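Local atomic coordinates of Old Yellow Enzyme (Pichia, PDB entry 6AGZ), a protein that probably catalyses the flavin-dependent asymmetric reduction of enone compounds, using a bound flavin mononucleotide held in a TIM barrel. Residues Glu91-Lys94 and Lys95-Glu98; Thr157-Gln160 and Ile161-Lys165; Glu300-Ser303 and Trp304-Gln307. All coordinates share one frame; numbering follows the deposited sequence.

All three contacts are local, each joining side chains a few residues apart where the chain runs between successive strands of the eight-stranded barrel. Contact 1 lies within helix 87-102, contact 2 opens helix 158-179, and contact 3 leads from a loop into helix 303-308. Contacts 1 and 3 have four buried residues each; contact 2 is more exposed, only I161 and T164 being buried. Contact 1 sets indole against isoleucine on its inner face. Contact 2 is mainly polar, with a capping box and water bridges. Contact 3 combines a carboxylate cap with a buried tryptophan and faces the second subunit. Contacts 1 and 3 lie on opposite sides of the chain's centre, their centres about 36 Å apart.

Contact 1: Glu91-Lys94 and Lys95-Glu98; sequences EAWK and KIVE
W93 and I96, one helical turn apart, lie side by side and point the same way into the protein. The tip of the isoleucine, CD1, meets the six-membered ring of the indole obliquely, 3.7 Å from W93 CZ3. I96 reaches it because CG1 stands anti to its carbonyl carbon (chi1 -67°) and the chain then runs straight on to CD1. V97 CG2 rests 3.1 Å from the carbonyl oxygen W93 O. Beneath these side chains the backbone ladder is regular, from K95 N to E91 O through to E98 N to K94 O, 2.9 Å in each of these two bonds.

The opposite flank is looser and more exposed. K94 and E98 are paired there as a salt bridge, but the modelled separation is too short to be trusted, so their exact placing is doubtful. K95 runs outward, extended, and its NZ bonds the carbonyl of L404 near the C-terminus. Inward, W93 and I96 both touch M49 of helix 47-57, and V97 touches I107. This two-faced helix is characteristic of the beta-alpha-beta crossover of a TIM barrel, here between strands 63-70 and 106-112.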
loop_
_atom_site.group_PDB
_atom_site.type_symbol
_atom_site.label_atom_id
_atom_site.label_comp_id
_atom_site.label_asym_id
_atom_site.label_seq_id
_atom_site.Cartn_x
_atom_site.Cartn_y
_atom_site.Cartn_z
ATOM N N GLU A 91 1.297 11.011 39.993
ATOM C CA GLU A 91 0.586 10.433 41.130
ATOM C C GLU A 91 -0.878 10.184 40.787
ATOM O O GLU A 91 -1.405 9.085 41.007
ATOM C CB GLU A 91 0.698 11.353 42.348
ATOM C CG GLU A 91 2.113 11.604 42.836
ATOM C CD GLU A 91 2.189 12.760 43.819
ATOM O OE1 GLU A 91 1.516 12.696 44.868
ATOM O OE2 GLU A 91 2.912 13.738 43.533
ATOM N N ALA A 92 -1.550 11.202 40.241
ATOM C CA ALA A 92 -2.963 11.065 39.897
ATOM C C ALA A 92 -3.183 9.934 38.898
ATOM O O ALA A 92 -4.022 9.047 39.115
ATOM C CB ALA A 92 -3.495 12.387 39.343
ATOM N N TRP A 93 -2.430 9.946 37.793
ATOM C CA TRP A 93 -2.571 8.878 36.807
ATOM C C TRP A 93 -2.263 7.518 37.420
ATOM O O TRP A 93 -2.902 6.517 37.076
ATOM C CB TRP A 93 -1.668 9.140 35.601
ATOM C CG TRP A 93 -2.271 10.066 34.591
ATOM C CD1 TRP A 93 -1.773 11.269 34.183
ATOM C CD2 TRP A 93 -3.492 9.869 33.865
ATOM N NE1 TRP A 93 -2.606 11.830 33.244
ATOM C CE2 TRP A 93 -3.667 10.992 33.032
ATOM C CE3 TRP A 93 -4.452 8.851 33.837
ATOM C CZ2 TRP A 93 -4.763 11.125 32.181
ATOM C CZ3 TRP A 93 -5.539 8.986 32.992
ATOM C CH2 TRP A 93 -5.685 10.114 32.175
ATOM N N LYS A 94 -1.292 7.464 38.335
ATOM C CA LYS A 94 -0.985 6.211 39.017
ATOM C C LYS A 94 -2.190 5.702 39.798
ATOM O O LYS A 94 -2.480 4.500 39.791
ATOM C CB LYS A 94 0.215 6.399 39.946
ATOM C CG LYS A 94 0.671 5.123 40.642
ATOM C CD LYS A 94 1.824 5.397 41.596
ATOM C CE LYS A 94 2.485 4.108 42.065
ATOM N NZ LYS A 94 1.566 3.249 42.859
ATOM N N LYS A 95 -2.907 6.603 40.473
ATOM C CA LYS A 95 -4.097 6.183 41.205
ATOM C C LYS A 95 -5.187 5.697 40.257
ATOM O O LYS A 95 -5.868 4.700 40.542
ATOM C CB LYS A 95 -4.600 7.328 42.083
ATOM C CG LYS A 95 -3.631 7.692 43.197
ATOM C CD LYS A 95 -4.068 8.931 43.955
ATOM C CE LYS A 95 -3.168 9.171 45.156
ATOM N NZ LYS A 95 -3.705 10.228 46.053
ATOM N N ILE A 96 -5.359 6.375 39.116
ATOM C CA ILE A 96 -6.328 5.903 38.127
ATOM C C ILE A 96 -5.969 4.498 37.652
ATOM O O ILE A 96 -6.837 3.620 37.546
ATOM C CB ILE A 96 -6.428 6.892 36.950
ATOM C CG1 ILE A 96 -7.045 8.213 37.410
ATOM C CG2 ILE A 96 -7.246 6.291 35.815
ATOM C CD1 ILE A 96 -7.297 9.194 36.284
ATOM N N VAL A 97 -4.684 4.259 37.375
ATOM C CA VAL A 97 -4.245 2.942 36.922
ATOM C C VAL A 97 -4.508 1.891 37.990
ATOM O O VAL A 97 -4.989 0.790 37.696
ATOM C CB VAL A 97 -2.756 2.979 36.533
ATOM C CG1 VAL A 97 -2.262 1.587 36.184
ATOM C CG2 VAL A 97 -2.541 3.916 35.372
ATOM N N GLU A 98 -4.192 2.212 39.248
ATOM C CA GLU A 98 -4.397 1.253 40.328
ATOM C C GLU A 98 -5.868 0.895 40.476
ATOM O O GLU A 98 -6.209 -0.266 40.741
ATOM C CB GLU A 98 -3.841 1.811 41.637
ATOM C CG GLU A 98 -2.324 1.904 41.665
ATOM C CD GLU A 98 -1.804 2.579 42.916
ATOM O OE1 GLU A 98 -2.623 3.132 43.680
ATOM O OE2 GLU A 98 -0.575 2.558 43.136
#

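Contact 2: Thr157-Gln160 and Ile161-Lys165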
loop_
_atom_site.group_PDB
_atom_site.type_symbol
_atom_site.label_atom_id
_atom_site.label_comp_id
_atom_site.label_asym_id
_atom_site.label_seq_id
_atom_site.Cartn_x
_atom_site.Cartn_y
_atom_site.Cartn_z
ATOM N N THR A 157 13.637 23.303 15.121
ATOM C CA THR A 157 15.068 23.124 14.955
ATOM C C THR A 157 15.445 21.674 15.246
ATOM O O THR A 157 14.641 20.883 15.746
ATOM C CB THR A 157 15.841 24.069 15.875
ATOM O OG1 THR A 157 15.601 23.708 17.241
ATOM C CG2 THR A 157 15.399 25.508 15.656
ATOM N N LEU A 158 16.688 21.321 14.913
ATOM C CA LEU A 158 17.192 19.998 15.269
ATOM C C LEU A 158 17.169 19.792 16.777
ATOM O O LEU A 158 16.818 18.708 17.263
ATOM C CB LEU A 158 18.607 19.812 14.720
ATOM C CG LEU A 158 18.726 19.265 13.297
ATOM C CD1 LEU A 158 20.107 19.547 12.729
ATOM C CD2 LEU A 158 18.437 17.773 13.285
ATOM N N GLU A 159 17.525 20.833 17.536
ATOM C CA GLU A 159 17.522 20.733 18.991
ATOM C C GLU A 159 16.119 20.482 19.526
ATOM O O GLU A 159 15.932 19.676 20.446
ATOM C CB GLU A 159 18.112 22.005 19.603
ATOM C CG GLU A 159 17.965 22.100 21.113
ATOM C CD GLU A 159 18.621 20.944 21.848
ATOM O OE1 GLU A 159 19.613 20.389 21.332
ATOM O OE2 GLU A 159 18.138 20.590 22.945
ATOM N N GLN A 160 15.116 21.162 18.966
ATOM C CA GLN A 160 13.745 20.952 19.419
ATOM C C GLN A 160 13.249 19.550 19.086
ATOM O O GLN A 160 12.435 18.991 19.829
ATOM C CB GLN A 160 12.825 22.011 18.811
ATOM C CG GLN A 160 13.066 23.413 19.353
ATOM C CD GLN A 160 12.286 24.478 18.606
ATOM O OE1 GLN A 160 12.136 24.415 17.387
ATOM N NE2 GLN A 160 11.783 25.464 19.340
ATOM N N ILE A 161 13.727 18.967 17.986
ATOM C CA ILE A 161 13.340 17.603 17.639
ATOM C C ILE A 161 13.982 16.609 18.601
ATOM O O ILE A 161 13.324 15.685 19.102
ATOM C CB ILE A 161 13.709 17.300 16.175
ATOM C CG1 ILE A 161 12.885 18.182 15.230
ATOM C CG2 ILE A 161 13.497 15.826 15.859
ATOM C CD1 ILE A 161 13.284 18.065 13.774
ATOM N N GLU A 162 15.278 16.784 18.870
ATOM C CA GLU A 162 15.949 15.969 19.880
ATOM C C GLU A 162 15.218 16.045 21.216
ATOM O O GLU A 162 14.969 15.022 21.869
ATOM C CB GLU A 162 17.400 16.429 20.037
ATOM C CG GLU A 162 18.277 16.142 18.834
ATOM C CD GLU A 162 18.575 14.665 18.678
ATOM O OE1 GLU A 162 19.059 14.050 19.651
ATOM O OE2 GLU A 162 18.318 14.116 17.586
ATOM N N GLN A 163 14.860 17.262 21.634
ATOM C CA GLN A 163 14.137 17.433 22.889
ATOM C C GLN A 163 12.771 16.762 22.835
ATOM O O GLN A 163 12.286 16.249 23.848
ATOM C CB GLN A 163 13.991 18.918 23.215
ATOM C CG GLN A 163 13.482 19.185 24.621
ATOM C CD GLN A 163 14.408 18.623 25.683
ATOM O OE1 GLN A 163 15.615 18.864 25.661
ATOM N NE2 GLN A 163 13.847 17.863 26.617
ATOM N N THR A 164 12.130 16.765 21.663
ATOM C CA THR A 164 10.868 16.048 21.513
ATOM C C THR A 164 11.058 14.557 21.770
ATOM O O THR A 164 10.273 13.933 22.496
ATOM C CB THR A 164 10.287 16.286 20.118
ATOM O OG1 THR A 164 9.925 17.664 19.979
ATOM C CG2 THR A 164 9.058 15.419 19.895
ATOM N N LYS A 165 12.106 13.972 21.185
ATOM C CA LYS A 165 12.393 12.558 21.414
ATOM C C LYS A 165 12.620 12.274 22.895
ATOM O O LYS A 165 12.006 11.362 23.471
ATOM C CB LYS A 165 13.608 12.140 20.586
ATOM C CG LYS A 165 13.484 12.477 19.108
ATOM C CD LYS A 165 14.845 12.664 18.461
ATOM C CE LYS A 165 15.338 11.375 17.831
ATOM N NZ LYS A 165 16.701 11.530 17.253
HETATM O O HOH W 1 17.711 17.706 23.885
HETATM O O HOH W 2 16.072 21.563 24.191
#
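T164 turns its hydroxyl back beside its own backbone N (chi1 -66°), which brings OG1 within 2.8 Å of Q160 O, to which it donates a hydrogen bond. E159 and Q163 share another pair of torsions: each has CG anti to the backbone N and a chi2 torsion near +60°, which bends the chain, so their flat ends travel alongside one another. T164 N also donates to Q160 O, and the two donors approach from opposite faces of that carbonyl's plane, so one oxygen is gripped twice by a single threonine.

At the start of the helix stands a capping box, the reciprocal pairing often found where a helix begins. T157, the N-cap, accepts from Q160 N at 3.1 Å through OG1, while T157 N donates to Q160 OE1 at 2.9 Å. The glutamine side chain thus reaches back to the residue that precedes helix 158-179, and two amide hydrogens that lack helical partners are satisfied.

On the wet flank, E159 OE2 and Q163 OE1 are 4.1 Å apart and not bonded to each other. Their planes are turned 46° against each other, and two waters bridge them, each donating to both oxygens. Q163 NE2 is hydrogen-bonded to D167 OD1. Towards helix 218-231, I161 packs on L219, and K165 NZ is shared between E162 OE2, 3.1 Å away and met from above the carboxylate plane, and E222.

Contact 3: Glu300-Ser303 and Trp304-Gln307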
loop_
_atom_site.group_PDB
_atom_site.type_symbol
_atom_site.label_atom_id
_atom_site.label_comp_id
_atom_site.label_asym_id
_atom_site.label_seq_id
_atom_site.Cartn_x
_atom_site.Cartn_y
_atom_site.Cartn_z
ATOM N N GLU A 300 -11.630 3.590 -0.249
ATOM C CA GLU A 300 -10.812 3.494 0.955
ATOM C C GLU A 300 -11.116 2.211 1.724
ATOM O O GLU A 300 -12.278 1.885 1.970
ATOM C CB GLU A 300 -11.036 4.712 1.854
ATOM C CG GLU A 300 -10.722 6.042 1.185
ATOM C CD GLU A 300 -10.881 7.219 2.127
ATOM O OE1 GLU A 300 -11.378 7.018 3.255
ATOM O OE2 GLU A 300 -10.504 8.347 1.741
ATOM N N ASP A 301 -10.063 1.489 2.102
ATOM C CA ASP A 301 -10.205 0.240 2.836
ATOM C C ASP A 301 -8.867 -0.095 3.480
ATOM O O ASP A 301 -7.821 0.035 2.841
ATOM C CB ASP A 301 -10.660 -0.898 1.916
ATOM C CG ASP A 301 -11.093 -2.130 2.684
ATOM O OD1 ASP A 301 -10.215 -2.857 3.190
ATOM O OD2 ASP A 301 -12.314 -2.375 2.778
ATOM N N ASN A 302 -8.909 -0.536 4.736
ATOM C CA ASN A 302 -7.706 -0.771 5.525
ATOM C C ASN A 302 -7.104 -2.158 5.320
ATOM O O ASN A 302 -6.132 -2.498 6.004
ATOM C CB ASN A 302 -8.001 -0.566 7.014
ATOM C CG ASN A 302 -8.113 0.897 7.392
ATOM O OD1 ASN A 302 -7.609 1.772 6.688
ATOM N ND2 ASN A 302 -8.769 1.170 8.515
ATOM N N SER A 303 -7.648 -2.955 4.395
ATOM C CA SER A 303 -7.178 -4.328 4.219
ATOM C C SER A 303 -5.674 -4.383 3.989
ATOM O O SER A 303 -4.976 -5.209 4.592
ATOM C CB SER A 303 -7.917 -4.990 3.054
ATOM O OG SER A 303 -7.733 -4.259 1.855
ATOM N N TRP A 304 -5.153 -3.492 3.139
ATOM C CA TRP A 304 -3.724 -3.494 2.843
ATOM C C TRP A 304 -2.896 -3.338 4.112
ATOM O O TRP A 304 -1.843 -3.970 4.253
ATOM C CB TRP A 304 -3.389 -2.385 1.845
ATOM C CG TRP A 304 -3.773 -1.013 2.312
ATOM C CD1 TRP A 304 -4.973 -0.393 2.128
ATOM C CD2 TRP A 304 -2.949 -0.088 3.034
ATOM N NE1 TRP A 304 -4.952 0.859 2.693
ATOM C CE2 TRP A 304 -3.720 1.071 3.256
ATOM C CE3 TRP A 304 -1.637 -0.128 3.515
ATOM C CZ2 TRP A 304 -3.223 2.181 3.936
ATOM C CZ3 TRP A 304 -1.145 0.976 4.192
ATOM C CH2 TRP A 304 -1.936 2.114 4.396
ATOM N N MET A 305 -3.363 -2.509 5.050
ATOM C CA MET A 305 -2.661 -2.371 6.321
ATOM C C MET A 305 -2.495 -3.728 6.990
ATOM O O MET A 305 -1.386 -4.110 7.389
ATOM C CB MET A 305 -3.411 -1.401 7.236
ATOM C CG MET A 305 -3.677 -0.044 6.605
ATOM S SD MET A 305 -4.379 1.170 7.742
ATOM C CE MET A 305 -2.930 1.615 8.694
ATOM N N LEU A 306 -3.584 -4.495 7.075
ATOM C CA LEU A 306 -3.516 -5.809 7.702
ATOM C C LEU A 306 -2.646 -6.774 6.911
ATOM O O LEU A 306 -2.190 -7.777 7.469
ATOM C CB LEU A 306 -4.923 -6.389 7.877
ATOM C CG LEU A 306 -5.896 -5.784 8.900
ATOM C CD1 LEU A 306 -6.393 -6.865 9.848
ATOM C CD2 LEU A 306 -5.305 -4.620 9.690
ATOM N N GLN A 307 -2.403 -6.493 5.626
ATOM C CA GLN A 307 -1.463 -7.309 4.866
ATOM C C GLN A 307 -0.040 -7.146 5.380
ATOM O O GLN A 307 0.739 -8.104 5.357
ATOM C CB GLN A 307 -1.515 -6.948 3.380
ATOM C CG GLN A 307 -2.677 -7.548 2.614
ATOM C CD GLN A 307 -2.475 -7.466 1.112
ATOM O OE1 GLN A 307 -3.345 -6.995 0.380
ATOM N NE2 GLN A 307 -1.320 -7.929 0.646
#
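An Asx turn at D301 leads into the short helix 303-308, between barrel strands 281-285 and 313-316, and W304 closes back over it. D301 OD1 accepts from S303 N at 2.8 Å, using its anti side, and the hydroxyl S303 OG adds a weak bond to the same oxygen. Past this cap the backbone bond from L306 N to N302 O is weak, whereas Q307 N to S303 O, at 3.1 Å, lies in the carbonyl plane.

W304 takes the crowded position, CG between its backbone N and carbonyl carbon (chi1 58°), and this folds the indole back towards the preceding loop. The ring meets D301 O at its edge, near the ring plane, with W304 CD1 3.0 Å from that oxygen. The polar partner of both is the hydroxyl of Y243, hydrogen-bonded to W304 NE1 and to D301 O. One ring face carries M305 CG, offset toward the rim; F262 and L266 of helix 258-274 pack round the indole as well. With an alanine here, the Y243 hydroxyl would probably lose its indole mate, and a gap would open against helix 258-274.

N302 and M305 run alongside one another, N302 OD1 lying 3.5 Å from M305 SD. At the dimer interface D301 and W304 pack on Q307 of the second subunit. N302 ND2 is fixed by E286 and the carbonyl of V285, which implies an amide anchored through its nitrogen while its buried oxygen, with no hydrogen-bonding partner in the model, has the methionine sulfur for a neighbour.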